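Local coordinates for putative flagellar protein FliS (Parabacteroides merdae ATCC 43184, PDB 4YOK), which is of unknown function but joins a prealbumin-like (transthyretin-clan) domain to a second, probably immunoglobulin-like domain of the E-set clan, at residues P100-S105 and V187-A192; L136-T141 and L181-G186. All blocks are in the same frame, centred on the assembly; numbering follows the deposited sequence.

Interaction 1: residues P100-S105 and V187-A192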
loop_
_atom_site.group_PDB
_atom_site.type_symbol
_atom_site.label_atom_id
_atom_site.label_comp_id
_atom_site.label_asym_id
_atom_site.label_seq_id
_atom_site.Cartn_x
_atom_site.Cartn_y
_atom_site.Cartn_z
ATOM N N PRO A 100 -1.212 -3.241 10.658
ATOM C CA PRO A 100 -0.061 -3.618 9.811
ATOM C C PRO A 100 0.981 -4.401 10.598
ATOM O O PRO A 100 1.088 -4.208 11.808
ATOM C CB PRO A 100 0.519 -2.270 9.349
ATOM C CG PRO A 100 -0.534 -1.229 9.680
ATOM C CD PRO A 100 -1.306 -1.779 10.839
ATOM N N TYR A 101 1.770 -5.260 9.920
ATOM C CA TYR A 101 2.865 -5.997 10.587
ATOM C C TYR A 101 3.974 -5.009 10.953
ATOM O O TYR A 101 4.504 -5.044 12.057
ATOM C CB TYR A 101 3.418 -7.078 9.639
ATOM C CG TYR A 101 2.425 -8.177 9.366
ATOM C CD1 TYR A 101 1.994 -9.021 10.392
ATOM C CD2 TYR A 101 1.859 -8.334 8.104
ATOM C CE1 TYR A 101 1.031 -10.001 10.162
ATOM C CE2 TYR A 101 0.940 -9.358 7.848
ATOM C CZ TYR A 101 0.534 -10.187 8.881
ATOM O OH TYR A 101 -0.388 -11.179 8.668
ATOM N N PHE A 102 4.281 -4.109 10.011
ATOM C CA PHE A 102 5.324 -3.088 10.108
ATOM C C PHE A 102 4.864 -1.742 9.565
ATOM O O PHE A 102 3.983 -1.670 8.718
ATOM C CB PHE A 102 6.583 -3.511 9.300
ATOM C CG PHE A 102 7.201 -4.797 9.799
ATOM C CD1 PHE A 102 8.011 -4.804 10.933
ATOM C CD2 PHE A 102 6.930 -6.010 9.166
ATOM C CE1 PHE A 102 8.533 -6.006 11.434
ATOM C CE2 PHE A 102 7.470 -7.210 9.655
ATOM C CZ PHE A 102 8.244 -7.199 10.802
HETATM N N MSE A 103 5.482 -0.679 10.068
HETATM C CA MSE A 103 5.293 0.678 9.577
HETATM C C MSE A 103 6.682 1.229 9.234
HETATM O O MSE A 103 7.647 0.974 9.953
HETATM C CB MSE A 103 4.550 1.587 10.587
HETATM C CG MSE A 103 3.076 1.224 10.779
HETATM SE SE MSE A 103 1.935 1.598 9.194
HETATM C CE MSE A 103 1.998 3.541 9.282
ATOM N N ILE A 104 6.761 1.987 8.143
ATOM C CA ILE A 104 7.971 2.662 7.687
ATOM C C ILE A 104 7.795 4.131 8.045
ATOM O O ILE A 104 6.721 4.681 7.810
ATOM C CB ILE A 104 8.189 2.468 6.156
ATOM C CG1 ILE A 104 8.313 0.982 5.772
ATOM C CG2 ILE A 104 9.400 3.277 5.650
ATOM C CD1 ILE A 104 8.105 0.716 4.255
ATOM N N SER A 105 8.833 4.765 8.602
ATOM C CA SER A 105 8.769 6.189 8.938
ATOM C C SER A 105 10.137 6.842 8.757
ATOM O O SER A 105 11.120 6.139 8.527
ATOM C CB SER A 105 8.291 6.378 10.377
ATOM O OG SER A 105 9.243 5.873 11.295
ATOM N N VAL A 187 8.559 -2.961 2.552
ATOM C CA VAL A 187 8.862 -3.934 3.600
ATOM C C VAL A 187 7.789 -5.026 3.538
ATOM O O VAL A 187 6.592 -4.750 3.684
ATOM C CB VAL A 187 8.985 -3.317 5.026
ATOM C CG1 VAL A 187 9.165 -4.410 6.087
ATOM C CG2 VAL A 187 10.140 -2.308 5.094
ATOM N N LEU A 188 8.235 -6.248 3.281
ATOM C CA LEU A 188 7.393 -7.439 3.227
ATOM C C LEU A 188 7.641 -8.292 4.473
ATOM O O LEU A 188 8.779 -8.611 4.783
ATOM C CB LEU A 188 7.703 -8.251 1.952
ATOM C CG LEU A 188 6.935 -9.569 1.784
ATOM C CD1 LEU A 188 5.457 -9.304 1.429
ATOM C CD2 LEU A 188 7.594 -10.442 0.706
ATOM N N ALA A 189 6.565 -8.662 5.163
ATOM C CA ALA A 189 6.577 -9.512 6.352
ATOM C C ALA A 189 6.544 -10.978 5.959
ATOM O O ALA A 189 5.883 -11.329 4.972
ATOM C CB ALA A 189 5.358 -9.185 7.201
ATOM N N ASN A 190 7.207 -11.851 6.758
ATOM C CA ASN A 190 7.101 -13.309 6.599
ATOM C C ASN A 190 5.628 -13.703 6.637
ATOM O O ASN A 190 4.893 -13.250 7.533
ATOM C CB ASN A 190 7.840 -14.036 7.768
ATOM C CG ASN A 190 9.317 -14.222 7.582
ATOM O OD1 ASN A 190 9.907 -13.739 6.632
ATOM N ND2 ASN A 190 9.947 -14.953 8.491
ATOM N N GLY A 191 5.191 -14.505 5.676
ATOM C CA GLY A 191 3.807 -14.978 5.652
ATOM C C GLY A 191 2.801 -14.056 4.988
ATOM O O GLY A 191 1.667 -14.471 4.768
ATOM N N ALA A 192 3.183 -12.818 4.645
ATOM C CA ALA A 192 2.245 -11.887 3.994
ATOM C C ALA A 192 2.335 -11.997 2.479
ATOM O O ALA A 192 3.377 -12.366 1.949
ATOM C CB ALA A 192 2.533 -10.459 4.424
#

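Interaction 2: residues L136-T141 and L181-G186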
loop_
_atom_site.group_PDB
_atom_site.type_symbol
_atom_site.label_atom_id
_atom_site.label_comp_id
_atom_site.label_asym_id
_atom_site.label_seq_id
_atom_site.Cartn_x
_atom_site.Cartn_y
_atom_site.Cartn_z
ATOM N N LEU A 136 14.299 -1.470 -2.339
ATOM C CA LEU A 136 14.631 -0.113 -2.785
ATOM C C LEU A 136 14.176 -0.044 -4.221
ATOM O O LEU A 136 14.563 -0.900 -5.015
ATOM C CB LEU A 136 16.135 0.169 -2.618
ATOM C CG LEU A 136 16.533 0.911 -1.332
ATOM C CD1 LEU A 136 16.086 0.185 -0.076
ATOM C CD2 LEU A 136 18.008 1.253 -1.316
ATOM N N LEU A 137 13.273 0.901 -4.538
ATOM C CA LEU A 137 12.662 0.994 -5.858
ATOM C C LEU A 137 12.775 2.357 -6.489
ATOM O O LEU A 137 12.686 3.382 -5.798
ATOM C CB LEU A 137 11.147 0.657 -5.744
ATOM C CG LEU A 137 10.772 -0.645 -5.036
ATOM C CD1 LEU A 137 9.307 -0.630 -4.572
ATOM C CD2 LEU A 137 11.068 -1.852 -5.915
ATOM N N LEU A 138 12.923 2.372 -7.826
ATOM C CA LEU A 138 12.880 3.587 -8.631
ATOM C C LEU A 138 11.912 3.358 -9.783
ATOM O O LEU A 138 11.815 2.236 -10.297
ATOM C CB LEU A 138 14.249 4.032 -9.177
ATOM C CG LEU A 138 15.302 4.467 -8.141
ATOM C CD1 LEU A 138 16.701 4.506 -8.771
ATOM C CD2 LEU A 138 14.961 5.838 -7.538
ATOM N N SER A 139 11.196 4.409 -10.177
ATOM C CA SER A 139 10.271 4.337 -11.300
ATOM C C SER A 139 10.371 5.608 -12.139
ATOM O O SER A 139 10.686 6.664 -11.587
ATOM C CB SER A 139 8.837 4.166 -10.777
ATOM O OG SER A 139 7.913 4.184 -11.858
ATOM N N LYS A 140 10.087 5.517 -13.455
ATOM C CA LYS A 140 9.969 6.667 -14.369
ATOM C C LYS A 140 8.625 7.393 -14.186
ATOM O O LYS A 140 8.414 8.446 -14.807
ATOM C CB LYS A 140 9.999 6.195 -15.847
ATOM C CG LYS A 140 11.341 5.775 -16.387
ATOM C CD LYS A 140 11.291 5.628 -17.909
ATOM C CE LYS A 140 10.571 4.391 -18.398
ATOM N NZ LYS A 140 10.976 4.032 -19.785
ATOM N N THR A 141 7.660 6.731 -13.519
ATOM C CA THR A 141 6.295 7.249 -13.345
ATOM C C THR A 141 5.932 7.378 -11.878
ATOM O O THR A 141 6.648 6.873 -11.013
ATOM C CB THR A 141 5.240 6.352 -14.070
ATOM O OG1 THR A 141 4.925 5.237 -13.242
ATOM C CG2 THR A 141 5.682 5.892 -15.465
ATOM N N LEU A 181 11.929 10.855 -12.247
ATOM C CA LEU A 181 12.354 9.717 -11.442
ATOM C C LEU A 181 11.686 9.764 -10.084
ATOM O O LEU A 181 11.702 10.803 -9.406
ATOM C CB LEU A 181 13.899 9.704 -11.303
ATOM C CG LEU A 181 14.539 8.419 -10.774
ATOM C CD1 LEU A 181 14.435 7.276 -11.809
ATOM C CD2 LEU A 181 16.003 8.665 -10.378
ATOM N N TYR A 182 11.105 8.634 -9.687
ATOM C CA TYR A 182 10.372 8.502 -8.420
ATOM C C TYR A 182 10.960 7.368 -7.594
ATOM O O TYR A 182 11.371 6.358 -8.159
ATOM C CB TYR A 182 8.884 8.236 -8.703
ATOM C CG TYR A 182 8.178 9.349 -9.444
ATOM C CD1 TYR A 182 8.292 9.477 -10.825
ATOM C CD2 TYR A 182 7.357 10.253 -8.768
ATOM C CE1 TYR A 182 7.628 10.489 -11.515
ATOM C CE2 TYR A 182 6.677 11.264 -9.454
ATOM C CZ TYR A 182 6.808 11.368 -10.828
ATOM O OH TYR A 182 6.135 12.352 -11.524
ATOM N N ALA A 183 11.043 7.542 -6.272
ATOM C CA ALA A 183 11.618 6.534 -5.389
ATOM C C ALA A 183 10.596 6.048 -4.393
ATOM O O ALA A 183 9.654 6.775 -4.048
ATOM C CB ALA A 183 12.836 7.094 -4.657
ATOM N N ARG A 184 10.807 4.828 -3.893
ATOM C CA ARG A 184 9.941 4.241 -2.873
ATOM C C ARG A 184 10.695 3.132 -2.155
ATOM O O ARG A 184 11.607 2.516 -2.730
ATOM C CB ARG A 184 8.633 3.680 -3.508
ATOM C CG ARG A 184 7.435 3.700 -2.562
ATOM C CD ARG A 184 6.191 3.115 -3.241
ATOM N NE ARG A 184 4.940 3.442 -2.537
ATOM C CZ ARG A 184 3.771 2.842 -2.758
ATOM N NH1 ARG A 184 3.674 1.873 -3.664
ATOM N NH2 ARG A 184 2.693 3.188 -2.054
ATOM N N VAL A 185 10.287 2.833 -0.922
ATOM C CA VAL A 185 10.862 1.677 -0.237
ATOM C C VAL A 185 9.696 0.769 0.176
ATOM O O VAL A 185 8.581 1.265 0.386
ATOM C CB VAL A 185 11.828 1.978 0.928
ATOM C CG1 VAL A 185 13.127 2.613 0.413
ATOM C CG2 VAL A 185 11.177 2.834 2.012
ATOM N N GLY A 186 9.964 -0.527 0.251
ATOM C CA GLY A 186 8.955 -1.511 0.640
ATOM C C GLY A 186 9.464 -2.467 1.695
ATOM O O GLY A 186 10.663 -2.738 1.757
#

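Interaction 1: residues P100-S105 and V187-A192
In both Y101 and F102 the first torsion sets CG anti to the carbonyl carbon and beside the backbone N (chi1 -67° and -61°); the CB bonds point to strand 182-189, and both rings touch one small residue, A189. Its methyl lies obliquely to the tyrosine ring, with CB 3.7 Å from Y101 CD2, and sits in the plane of the phenylalanine ring at its edge, with CB 3.8 Å from F102 CE2. Alanine suits this place because the two rings close in on CB so tightly that a longer side chain would probably run into one of them. Farther along the tyrosine, CE2 comes within 3.9 Å of A192 CB. That methyl is brought back by the type II turn A189-A192, closed by a bond of 3.1 Å from A192 N to A189 O, with G191 adopting the positive phi of the third position. V187 divides its branches: CG1 meets F102 CD2 at 4.1 Å, the two side chains crossing at about a right angle, while CG2 lies 3.7 Å from I104 CD1 as those side chains slide past each other in opposite directions. An alanine at F102 would probably strip V187 CG1 of its ring neighbour, leave A189 CB with the tyrosine ring alone, and open a gap between the strands. No hydrogen bond joins the segments; their strand axes run nearly antiparallel, 8.3 Å apart, and they meet through side-chain packing, as between the layers of a beta sandwich. I122 of strand 115-124 touches both F102 and V187, and I131 of strand 131-139 also packs on F102. Y101 is backbone hydrogen-bonded to P76, I125 and V126, and segment 100-105 follows strand 92-97 and leads into strand 102-111.

Interaction 2: residues L136-T141 and L181-G186
S139, paired with Y182 across an antiparallel sheet, has a hydroxyl held by two backbone groups: OG accepts from T141 N at 3.1 Å and is also hydrogen-bonded to F143 O. The first bond, 162° at the hydrogen, makes an ST turn, which serine fits because its hydroxyl can reach the N-H two residues on. Strands 131-139 and 182-189 are the two inner strands of a four-stranded sheet, an arrangement consistent with the immunoglobulin-like sandwich of the E-set clan. S139 with Y182 and L137 with R184 are hydrogen-bonded pairs, each joined by two N-H...O bonds; that from Y182 N to S139 O measures 2.8 Å. Between them, L138 and A183 form a non-hydrogen-bonded pair, where L138 CD2 packs on A183 CB at 3.8 Å and also meets L181 CD2. L136 and V185 lie side by side on this same apolar face, CD1 against CG1 at 3.9 Å. Leucine, valine and alanine suit it, since the face turns toward M116, A118 and F120 of strand 115-124 and L109 of strand 102-111. On the other face R184 extends away from L137, its carbon chain almost straight, and its guanidinium group is taken up by the carbonyl oxygens of S198, A144 and L25. Beyond the S139-Y182 pair, the Y182 ring lies against the turn: S139 O is in the ring plane at its edge, whereas T141 C stands over one face, 3.3 Å from CD1.

In the fold
Strand 182-189 is common to both contacts, giving 182-186 to interaction 2 and 187-189 to interaction 1. Their centres are about 18 Å apart, yet they meet where I104 CD1 comes within 3.9 Å of V185 O. The two differ in kind. Interaction 2 joins neighbouring strands inside one sheet through backbone bonds, while interaction 1 packs that sheet against strand 102-111 of the facing three-stranded sheet through side chains alone. A183, V185, V187 and A189 thus present one continuous apolar row to the sandwich interior, with L109 lying against the first two and I104 against V187. With the function unknown, neither contact can be tied to a site.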